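Local coordinates for protein dTDP-4-dehydrorhamnose reductase (Bacillus anthracis, PDB 3SC6) that is an NADP-binding Rossmann-fold reductase that interconverts dTDP-4-dehydrorhamnose and dTDP-L-rhamnose in the rhamnose biosynthetic pathway, at residues 157-165 against 276-284; 206-217 against 262-273. All coordinates share one frame; numbering follows the deposited sequence.

Interaction 1: residues 157-165 against 276-284; sequences YGKYGNNFV and GLERFFIET. With SO4 (sulfate ion), chain H.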
loop_
_atom_site.group_PDB
_atom_site.type_symbol
_atom_site.label_atom_id
_atom_site.label_comp_id
_atom_site.label_asym_id
_atom_site.label_seq_id
_atom_site.Cartn_x
_atom_site.Cartn_y
_atom_site.Cartn_z
ATOM N N TYR A 157 3.770 -2.968 5.624
ATOM C CA TYR A 157 3.562 -3.566 6.944
ATOM C C TYR A 157 3.575 -2.443 7.973
ATOM O O TYR A 157 4.367 -1.506 7.852
ATOM C CB TYR A 157 4.659 -4.574 7.281
ATOM C CG TYR A 157 6.029 -3.966 7.460
ATOM C CD1 TYR A 157 6.874 -3.769 6.381
ATOM C CD2 TYR A 157 6.481 -3.608 8.723
ATOM C CE1 TYR A 157 8.133 -3.214 6.556
ATOM C CE2 TYR A 157 7.729 -3.059 8.910
ATOM C CZ TYR A 157 8.554 -2.861 7.829
ATOM O OH TYR A 157 9.800 -2.311 8.024
ATOM N N GLY A 158 2.713 -2.536 8.984
ATOM C CA GLY A 158 2.640 -1.506 10.025
ATOM C C GLY A 158 2.448 -2.026 11.437
ATOM O O GLY A 158 2.584 -3.219 11.701
ATOM N N LYS A 159 2.132 -1.111 12.349
ATOM C CA LYS A 159 1.919 -1.453 13.749
ATOM C C LYS A 159 0.699 -2.318 13.982
ATOM O O LYS A 159 0.729 -3.248 14.789
ATOM C CB LYS A 159 1.697 -0.190 14.597
ATOM C CG LYS A 159 2.828 0.809 14.649
ATOM C CD LYS A 159 2.452 1.959 15.586
ATOM C CE LYS A 159 3.569 2.979 15.713
ATOM N NZ LYS A 159 3.926 3.598 14.403
ATOM N N TYR A 160 -0.376 -2.008 13.271
ATOM C CA TYR A 160 -1.624 -2.734 13.431
ATOM C C TYR A 160 -1.854 -3.821 12.394
ATOM O O TYR A 160 -1.335 -3.756 11.282
ATOM C CB TYR A 160 -2.761 -1.716 13.414
ATOM C CG TYR A 160 -2.508 -0.602 14.408
ATOM C CD1 TYR A 160 -2.891 -0.715 15.735
ATOM C CD2 TYR A 160 -1.852 0.556 14.014
ATOM C CE1 TYR A 160 -2.636 0.302 16.637
ATOM C CE2 TYR A 160 -1.596 1.570 14.903
ATOM C CZ TYR A 160 -1.989 1.443 16.210
ATOM O OH TYR A 160 -1.728 2.464 17.086
ATOM N N GLY A 161 -2.634 -4.827 12.787
ATOM C CA GLY A 161 -2.963 -5.957 11.921
ATOM C C GLY A 161 -1.809 -6.932 11.782
ATOM O O GLY A 161 -0.684 -6.639 12.183
ATOM N N ASN A 162 -2.092 -8.104 11.223
ATOM C CA ASN A 162 -1.060 -9.108 11.033
ATOM C C ASN A 162 -0.192 -8.724 9.850
ATOM O O ASN A 162 -0.657 -8.076 8.919
ATOM C CB ASN A 162 -1.672 -10.491 10.783
ATOM C CG ASN A 162 -2.514 -10.981 11.948
ATOM O OD1 ASN A 162 -2.619 -10.318 12.982
ATOM N ND2 ASN A 162 -3.115 -12.153 11.787
ATOM N N ASN A 163 1.073 -9.114 9.901
ATOM C CA ASN A 163 2.010 -8.821 8.830
ATOM C C ASN A 163 3.184 -9.789 8.915
ATOM O O ASN A 163 3.291 -10.563 9.869
ATOM C CB ASN A 163 2.455 -7.354 8.874
ATOM C CG ASN A 163 3.164 -6.990 10.161
ATOM O OD1 ASN A 163 3.648 -7.854 10.885
ATOM N ND2 ASN A 163 3.266 -5.697 10.429
ATOM N N PHE A 164 4.061 -9.750 7.922
ATOM C CA PHE A 164 5.214 -10.643 7.893
ATOM C C PHE A 164 6.182 -10.421 9.055
ATOM O O PHE A 164 6.795 -11.366 9.523
ATOM C CB PHE A 164 5.946 -10.509 6.557
ATOM C CG PHE A 164 7.118 -11.443 6.402
ATOM C CD1 PHE A 164 6.939 -12.711 5.870
ATOM C CD2 PHE A 164 8.397 -11.048 6.765
ATOM C CE1 PHE A 164 8.012 -13.568 5.715
ATOM C CE2 PHE A 164 9.475 -11.902 6.612
ATOM C CZ PHE A 164 9.283 -13.162 6.086
ATOM N N VAL A 165 6.321 -9.191 9.532
ATOM C CA VAL A 165 7.241 -8.943 10.640
ATOM C C VAL A 165 6.717 -9.542 11.952
ATOM O O VAL A 165 7.479 -10.165 12.693
ATOM C CB VAL A 165 7.546 -7.454 10.817
ATOM C CG1 VAL A 165 8.455 -7.244 12.015
ATOM C CG2 VAL A 165 8.192 -6.905 9.560
ATOM N N GLY A 276 13.797 1.467 7.569
ATOM C CA GLY A 276 12.362 1.581 7.813
ATOM C C GLY A 276 11.937 0.575 8.866
ATOM O O GLY A 276 11.030 0.833 9.661
ATOM N N LEU A 277 12.608 -0.574 8.864
ATOM C CA LEU A 277 12.335 -1.648 9.810
ATOM C C LEU A 277 12.815 -1.277 11.213
ATOM O O LEU A 277 12.238 -1.716 12.204
ATOM C CB LEU A 277 13.022 -2.937 9.346
ATOM C CG LEU A 277 12.853 -4.193 10.205
ATOM C CD1 LEU A 277 11.384 -4.551 10.392
ATOM C CD2 LEU A 277 13.606 -5.352 9.579
ATOM N N GLU A 278 13.870 -0.471 11.301
ATOM C CA GLU A 278 14.388 -0.067 12.599
ATOM C C GLU A 278 13.342 0.693 13.383
ATOM O O GLU A 278 13.027 0.340 14.520
ATOM C CB GLU A 278 15.609 0.849 12.472
ATOM C CG GLU A 278 16.816 0.266 11.773
ATOM C CD GLU A 278 17.982 1.246 11.738
ATOM O OE1 GLU A 278 17.868 2.335 12.346
ATOM O OE2 GLU A 278 19.016 0.923 11.116
ATOM N N ARG A 279 12.789 1.731 12.761
ATOM C CA ARG A 279 11.783 2.560 13.418
ATOM C C ARG A 279 10.511 1.772 13.765
ATOM O O ARG A 279 9.689 2.233 14.554
ATOM C CB ARG A 279 11.541 3.866 12.626
ATOM C CG ARG A 279 10.638 4.877 13.335
ATOM C CD ARG A 279 10.691 6.276 12.685
ATOM N NE ARG A 279 10.176 6.398 11.322
ATOM C CZ ARG A 279 8.939 6.795 11.011
ATOM N NH1 ARG A 279 8.573 6.889 9.739
ATOM N NH2 ARG A 279 8.070 7.123 11.964
ATOM N N PHE A 280 10.370 0.576 13.194
ATOM C CA PHE A 280 9.216 -0.269 13.480
ATOM C C PHE A 280 9.322 -0.793 14.906
ATOM O O PHE A 280 8.369 -0.702 15.678
ATOM C CB PHE A 280 9.123 -1.447 12.518
ATOM C CG PHE A 280 8.046 -2.418 12.880
ATOM C CD1 PHE A 280 6.752 -2.242 12.434
ATOM C CD2 PHE A 280 8.331 -3.509 13.687
ATOM C CE1 PHE A 280 5.757 -3.138 12.782
ATOM C CE2 PHE A 280 7.345 -4.410 14.038
ATOM C CZ PHE A 280 6.055 -4.225 13.584
ATOM N N PHE A 281 10.479 -1.359 15.247
ATOM C CA PHE A 281 10.694 -1.887 16.594
ATOM C C PHE A 281 10.713 -0.761 17.617
ATOM O O PHE A 281 10.189 -0.911 18.719
ATOM C CB PHE A 281 12.003 -2.683 16.694
ATOM C CG PHE A 281 12.032 -3.935 15.856
ATOM C CD1 PHE A 281 11.570 -5.139 16.375
ATOM C CD2 PHE A 281 12.544 -3.922 14.569
ATOM C CE1 PHE A 281 11.602 -6.297 15.618
ATOM C CE2 PHE A 281 12.579 -5.079 13.807
ATOM C CZ PHE A 281 12.107 -6.265 14.332
ATOM N N ILE A 282 11.318 0.365 17.247
ATOM C CA ILE A 282 11.408 1.526 18.136
ATOM C C ILE A 282 10.038 2.030 18.573
ATOM O O ILE A 282 9.824 2.331 19.749
ATOM C CB ILE A 282 12.172 2.699 17.473
ATOM C CG1 ILE A 282 13.617 2.299 17.166
ATOM C CG2 ILE A 282 12.182 3.907 18.391
ATOM C CD1 ILE A 282 14.429 3.400 16.509
ATOM N N GLU A 283 9.109 2.101 17.625
ATOM C CA GLU A 283 7.757 2.578 17.904
ATOM C C GLU A 283 6.807 1.529 18.503
ATOM O O GLU A 283 5.865 1.886 19.209
ATOM C CB GLU A 283 7.153 3.187 16.635
ATOM C CG GLU A 283 7.930 4.393 16.116
ATOM C CD GLU A 283 7.341 4.987 14.848
ATOM O OE1 GLU A 283 6.383 4.409 14.297
ATOM O OE2 GLU A 283 7.848 6.033 14.395
ATOM N N THR A 284 7.053 0.249 18.234
ATOM C CA THR A 284 6.195 -0.815 18.765
ATOM C C THR A 284 6.884 -1.628 19.861
ATOM O O THR A 284 6.708 -2.845 19.943
ATOM C CB THR A 284 5.743 -1.776 17.650
ATOM O OG1 THR A 284 6.889 -2.387 17.044
ATOM C CG2 THR A 284 4.958 -1.029 16.596
HETATM S S SO4 H . -3.589 -4.980 16.276
HETATM O O1 SO4 H . -4.129 -4.249 15.134
HETATM O O2 SO4 H . -4.131 -4.412 17.510
HETATM O O3 SO4 H . -3.975 -6.386 16.170
HETATM O O4 SO4 H . -2.131 -4.872 16.292
#

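Interaction 2: residues 206-217 against 262-273; sequences LYGTYHVSNTGS and LRLNGFLQMPSW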
loop_
_atom_site.group_PDB
_atom_site.type_symbol
_atom_site.label_atom_id
_atom_site.label_comp_id
_atom_site.label_asym_id
_atom_site.label_seq_id
_atom_site.Cartn_x
_atom_site.Cartn_y
_atom_site.Cartn_z
ATOM N N LEU A 206 0.866 18.713 -6.773
ATOM C CA LEU A 206 1.758 18.075 -7.741
ATOM C C LEU A 206 1.109 16.733 -8.059
ATOM O O LEU A 206 1.662 15.681 -7.752
ATOM C CB LEU A 206 3.125 17.839 -7.083
ATOM C CG LEU A 206 3.840 19.061 -6.480
ATOM C CD1 LEU A 206 5.093 18.653 -5.739
ATOM C CD2 LEU A 206 4.156 20.115 -7.525
ATOM N N TYR A 207 -0.052 16.772 -8.702
ATOM C CA TYR A 207 -0.787 15.551 -9.025
ATOM C C TYR A 207 -0.035 14.633 -9.977
ATOM O O TYR A 207 0.839 15.066 -10.712
ATOM C CB TYR A 207 -2.149 15.884 -9.631
ATOM C CG TYR A 207 -2.937 16.912 -8.845
ATOM C CD1 TYR A 207 -3.436 16.627 -7.587
ATOM C CD2 TYR A 207 -3.277 18.124 -9.420
ATOM C CE1 TYR A 207 -4.165 17.565 -6.883
ATOM C CE2 TYR A 207 -4.021 19.056 -8.733
ATOM C CZ TYR A 207 -4.461 18.774 -7.466
ATOM O OH TYR A 207 -5.206 19.706 -6.782
ATOM N N GLY A 208 -0.389 13.353 -9.953
ATOM C CA GLY A 208 0.246 12.374 -10.813
ATOM C C GLY A 208 0.368 11.021 -10.156
ATOM O O GLY A 208 -0.275 10.755 -9.144
ATOM N N THR A 209 1.207 10.170 -10.747
ATOM C CA THR A 209 1.444 8.827 -10.249
ATOM C C THR A 209 2.813 8.806 -9.576
ATOM O O THR A 209 3.784 9.277 -10.150
ATOM C CB THR A 209 1.423 7.798 -11.402
ATOM O OG1 THR A 209 0.174 7.874 -12.101
ATOM C CG2 THR A 209 1.621 6.400 -10.874
ATOM N N TYR A 210 2.879 8.250 -8.367
ATOM C CA TYR A 210 4.125 8.171 -7.597
ATOM C C TYR A 210 4.424 6.820 -6.971
ATOM O O TYR A 210 3.530 6.178 -6.411
ATOM C CB TYR A 210 4.055 9.137 -6.420
ATOM C CG TYR A 210 4.024 10.601 -6.752
ATOM C CD1 TYR A 210 5.187 11.357 -6.699
ATOM C CD2 TYR A 210 2.842 11.234 -7.103
ATOM C CE1 TYR A 210 5.178 12.698 -6.975
ATOM C CE2 TYR A 210 2.819 12.586 -7.394
ATOM C CZ TYR A 210 3.999 13.313 -7.329
ATOM O OH TYR A 210 4.005 14.656 -7.614
ATOM N N HIS A 211 5.683 6.388 -7.053
ATOM C CA HIS A 211 6.064 5.125 -6.446
ATOM C C HIS A 211 6.688 5.454 -5.099
ATOM O O HIS A 211 7.740 6.087 -5.039
ATOM C CB HIS A 211 7.052 4.294 -7.267
ATOM C CG HIS A 211 6.532 3.849 -8.593
ATOM N ND1 HIS A 211 7.352 3.484 -9.633
ATOM C CD2 HIS A 211 5.269 3.797 -9.076
ATOM C CE1 HIS A 211 6.611 3.150 -10.674
ATOM N NE2 HIS A 211 5.346 3.346 -10.368
ATOM N N VAL A 212 6.034 5.029 -4.023
ATOM C CA VAL A 212 6.531 5.282 -2.677
ATOM C C VAL A 212 6.797 3.967 -1.962
ATOM O O VAL A 212 5.875 3.192 -1.688
ATOM C CB VAL A 212 5.532 6.101 -1.854
ATOM C CG1 VAL A 212 6.076 6.341 -0.451
ATOM C CG2 VAL A 212 5.241 7.423 -2.551
ATOM N N SER A 213 8.070 3.723 -1.668
ATOM C CA SER A 213 8.505 2.516 -0.990
ATOM C C SER A 213 9.842 2.811 -0.374
ATOM O O SER A 213 10.472 3.806 -0.718
ATOM C CB SER A 213 8.696 1.375 -1.987
ATOM O OG SER A 213 7.500 1.087 -2.681
ATOM N N ASN A 214 10.286 1.959 0.540
ATOM C CA ASN A 214 11.576 2.168 1.159
ATOM C C ASN A 214 12.648 1.799 0.143
ATOM O O ASN A 214 12.428 0.955 -0.728
ATOM C CB ASN A 214 11.719 1.363 2.450
ATOM C CG ASN A 214 10.753 1.811 3.534
ATOM O OD1 ASN A 214 10.581 1.134 4.542
ATOM N ND2 ASN A 214 10.110 2.948 3.322
ATOM N N THR A 215 13.795 2.461 0.252
ATOM C CA THR A 215 14.924 2.243 -0.642
ATOM C C THR A 215 15.544 0.859 -0.514
ATOM O O THR A 215 15.434 0.211 0.524
ATOM C CB THR A 215 16.033 3.279 -0.352
ATOM O OG1 THR A 215 15.508 4.599 -0.526
ATOM C CG2 THR A 215 17.231 3.080 -1.271
ATOM N N GLY A 216 16.186 0.414 -1.591
ATOM C CA GLY A 216 16.852 -0.885 -1.630
ATOM C C GLY A 216 15.994 -2.083 -1.975
ATOM O O GLY A 216 14.780 -2.076 -1.777
ATOM N N SER A 217 16.647 -3.109 -2.514
ATOM C CA SER A 217 15.986 -4.345 -2.893
ATOM C C SER A 217 16.136 -5.257 -1.687
ATOM O O SER A 217 16.937 -4.972 -0.792
ATOM C CB SER A 217 16.642 -4.965 -4.125
ATOM O OG SER A 217 17.996 -5.289 -3.871
ATOM N N LEU A 262 9.141 11.266 -7.180
ATOM C CA LEU A 262 9.543 11.891 -5.910
ATOM C C LEU A 262 10.784 12.743 -6.124
ATOM O O LEU A 262 10.850 13.887 -5.691
ATOM C CB LEU A 262 9.835 10.852 -4.826
ATOM C CG LEU A 262 8.692 9.991 -4.300
ATOM C CD1 LEU A 262 9.230 8.951 -3.331
ATOM C CD2 LEU A 262 7.634 10.866 -3.635
ATOM N N ARG A 263 11.768 12.166 -6.796
ATOM C CA ARG A 263 13.020 12.852 -7.088
ATOM C C ARG A 263 12.855 13.998 -8.090
ATOM O O ARG A 263 13.568 14.996 -8.008
ATOM C CB ARG A 263 14.061 11.821 -7.529
ATOM C CG ARG A 263 15.385 12.350 -8.049
ATOM C CD ARG A 263 16.335 11.169 -8.251
ATOM N NE ARG A 263 15.707 10.087 -9.018
ATOM C CZ ARG A 263 15.719 9.968 -10.344
ATOM N NH1 ARG A 263 15.105 8.938 -10.917
ATOM N NH2 ARG A 263 16.331 10.868 -11.100
ATOM N N LEU A 264 11.911 13.865 -9.020
ATOM C CA LEU A 264 11.670 14.916 -10.012
ATOM C C LEU A 264 10.817 16.055 -9.432
ATOM O O LEU A 264 10.761 17.140 -10.006
ATOM C CB LEU A 264 10.993 14.355 -11.272
ATOM C CG LEU A 264 11.748 13.324 -12.117
ATOM C CD1 LEU A 264 10.857 12.819 -13.246
ATOM C CD2 LEU A 264 13.044 13.906 -12.669
ATOM N N ASN A 265 10.149 15.804 -8.307
ATOM C CA ASN A 265 9.310 16.817 -7.668
ATOM C C ASN A 265 9.928 17.404 -6.400
ATOM O O ASN A 265 9.219 17.889 -5.523
ATOM C CB ASN A 265 7.914 16.267 -7.373
ATOM C CG ASN A 265 7.172 15.866 -8.623
ATOM O OD1 ASN A 265 7.704 15.932 -9.719
ATOM N ND2 ASN A 265 5.933 15.448 -8.460
ATOM N N GLY A 266 11.252 17.344 -6.302
ATOM C CA GLY A 266 11.968 17.886 -5.151
ATOM C C GLY A 266 11.873 17.159 -3.823
ATOM O O GLY A 266 12.537 17.553 -2.864
ATOM N N PHE A 267 11.065 16.108 -3.739
ATOM C CA PHE A 267 10.941 15.375 -2.481
ATOM C C PHE A 267 12.215 14.585 -2.213
ATOM O O PHE A 267 12.904 14.178 -3.150
ATOM C CB PHE A 267 9.770 14.391 -2.512
ATOM C CG PHE A 267 8.433 15.027 -2.758
ATOM C CD1 PHE A 267 7.888 15.053 -4.029
ATOM C CD2 PHE A 267 7.722 15.598 -1.718
ATOM C CE1 PHE A 267 6.654 15.624 -4.256
ATOM C CE2 PHE A 267 6.492 16.177 -1.939
ATOM C CZ PHE A 267 5.956 16.191 -3.211
ATOM N N LEU A 268 12.530 14.375 -0.936
ATOM C CA LEU A 268 13.720 13.618 -0.570
ATOM C C LEU A 268 13.427 12.127 -0.698
ATOM O O LEU A 268 12.265 11.709 -0.705
ATOM C CB LEU A 268 14.189 13.944 0.852
ATOM C CG LEU A 268 14.627 15.384 1.132
ATOM C CD1 LEU A 268 15.004 15.533 2.600
ATOM C CD2 LEU A 268 15.795 15.784 0.234
ATOM N N GLN A 269 14.483 11.329 -0.796
ATOM C CA GLN A 269 14.338 9.887 -0.928
ATOM C C GLN A 269 13.844 9.232 0.351
ATOM O O GLN A 269 14.117 9.704 1.455
ATOM C CB GLN A 269 15.669 9.245 -1.341
ATOM C CG GLN A 269 16.205 9.721 -2.686
ATOM C CD GLN A 269 17.520 9.056 -3.065
ATOM O OE1 GLN A 269 18.049 8.221 -2.326
ATOM N NE2 GLN A 269 18.056 9.427 -4.226
ATOM N N MET A 270 13.104 8.144 0.179
ATOM C CA MET A 270 12.558 7.380 1.285
ATOM C C MET A 270 13.707 6.690 2.001
ATOM O O MET A 270 14.779 6.503 1.420
ATOM C CB MET A 270 11.622 6.294 0.744
ATOM C CG MET A 270 10.376 6.788 0.030
ATOM S SD MET A 270 9.206 7.594 1.131
ATOM C CE MET A 270 8.797 6.241 2.231
ATOM N N PRO A 271 13.505 6.329 3.276
ATOM C CA PRO A 271 14.577 5.642 3.980
ATOM C C PRO A 271 14.701 4.231 3.417
ATOM O O PRO A 271 13.810 3.782 2.692
ATOM C CB PRO A 271 14.081 5.589 5.431
ATOM C CG PRO A 271 12.990 6.599 5.523
ATOM C CD PRO A 271 12.385 6.680 4.167
ATOM N N SER A 272 15.788 3.538 3.734
ATOM C CA SER A 272 15.978 2.178 3.243
ATOM C C SER A 272 15.032 1.260 4.009
ATOM O O SER A 272 14.614 1.586 5.117
ATOM C CB SER A 272 17.420 1.732 3.444
ATOM O OG SER A 272 17.758 1.760 4.817
ATOM N N TRP A 273 14.685 0.121 3.414
ATOM C CA TRP A 273 13.785 -0.830 4.064
ATOM C C TRP A 273 14.415 -1.262 5.375
ATOM O O TRP A 273 13.730 -1.498 6.371
ATOM C CB TRP A 273 13.536 -2.056 3.180
ATOM C CG TRP A 273 14.772 -2.858 2.867
ATOM C CD1 TRP A 273 15.593 -2.717 1.787
ATOM C CD2 TRP A 273 15.323 -3.920 3.652
ATOM N NE1 TRP A 273 16.620 -3.627 1.847
ATOM C CE2 TRP A 273 16.476 -4.378 2.983
ATOM C CE3 TRP A 273 14.955 -4.527 4.856
ATOM C CZ2 TRP A 273 17.260 -5.417 3.477
ATOM C CZ3 TRP A 273 15.735 -5.558 5.344
ATOM C CH2 TRP A 273 16.873 -5.993 4.656
HETATM O O HOH W 1 8.452 8.021 -7.069
HETATM O O HOH W 2 10.906 -1.269 5.873
#

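Interaction 1: residues 157-165 against 276-284
Phe280 of helix 273-283 sets its ring against Tyr157, Gly158 and Val165, and most of the contact is apolar. Tyr157 and Phe280 form an offset edge-to-face pair, with ring centroids 5.6 Å apart and planes at 62°: the CD2-CE2 edge of the tyrosine leans toward the phenylalanine face. CG of Phe280 stands anti to the backbone N (chi1 173°), which carries the ring off the helix toward 157-165. The Val165 and Phe280 side chains point at each other from opposite directions, Val165 CG1 lying 3.7 Å from Phe280 CE2. The other branch, CG2, sits above one face of the Tyr157 ring near its rim and 4.1 Å from Leu277 CD1. Leu277 crosses Tyr157 at about a right angle beside the phenol oxygen; the angle from that oxygen to Leu277 N is too poor for a hydrogen bond, so this end is packed and not bonded across the contact.

The polar part is a salt-bridge network. Lys159 runs extended over the methyl of Thr284, bends at chi4, and brings NZ to 2.6 Å from Glu283 OE1, on the anti side and 27° out of the carboxylate plane. Arg279 NH2 takes the other oxygen, OE2, from the syn side at 2.7 Å. The carboxylate is thus gripped at both oxygens, and Tyr190 OH adds bonds to Lys159 NZ and Glu283 OE1. At the helix end, Phe280 O accepts from Thr284 N and OG1, which approach from opposite faces of its plane.

In the connecting loop, Gly161 N donates to O1 of a sulfate, probably from the crystallisation liquor, at 2.8 Å.

Tyr157 ends strand 148-157 of the Rossmann-type sheet, its side chain about 7 Å from the bound NADP; helix 220-231 packs on Val165, and helix 16-24 meets Tyr160.

Interaction 2: residues 206-217 against 262-273
Thr215 and Ser272 form a single beta bridge, with CA atoms 4.0 Å apart, where the chain leaving strand 208-211 meets the approach to helix 273-283. Thr215 N donates to Pro271 O at 2.8 Å, and Trp273 N donates back to Thr215 O at 3.0 Å, the latter in the carbonyl plane. One residue bonded to both neighbours of its partner is the pattern of a parallel bridge. The Thr215 side chain adds a third bond: OG1 donates to Met270 O from above the carbonyl plane, 47° out of it. Asn214 lays CB against the start of the helix, and a water lies between its OD1 and Trp273 O; OD1 also accepts from Tyr190 N. Ser272 itself is the N-cap, its OG bonded to Glu275 N.

Strand 208-211 pairs in parallel with strand 148-157 of the Rossmann-type sheet, and from here the contact runs back along strand 208-211. Val212 and Met270 cross at about a right angle, CG1 of the valine 3.7 Å from the methionine SD. Bends at chi2 (-68°) and chi3 (-62°) curl the Met270 chain, so that its CE reaches both Val212 CG1 and Asn214 ND2. Leu262, in helix 260-264, places its CD2 4.0 Å from Tyr210 CD1 and rests its own CD1 near His211 O. A water links the two backbones, donating to His211 O at 2.9 Å and accepting weakly from Leu262 N; His211 O is also bonded to His259 ND1. At the far end Leu206 and Phe267 arrive from opposite directions, with Leu206 CD1 3.6 Å from Phe267 CZ. Helix 191-202 flanks this row, Leu194 meeting Val212, Met197 meeting Met270 and Leu201 meeting Phe267.

Overall arrangement
From the N terminus, the chain first reaches 157-165, at the end of strand 148-157, and then 206-217, which follows helix 191-202. Residues 262-273 return to 206-217 and close the inner loop, interaction 2; the next helix then brings 276-284 back to 157-165, closing interaction 1 around it. The two are nested, with centres about 20 Å apart, and meet where Asn214 OD1 lies 3.8 Å from Gly276 CA. Helix 273-283 starts in the inner contact and ends in the outer one. Together they fasten the C-terminal chain to two parallel, paired sheet strands, 148-157 and 208-211, and the loops after them.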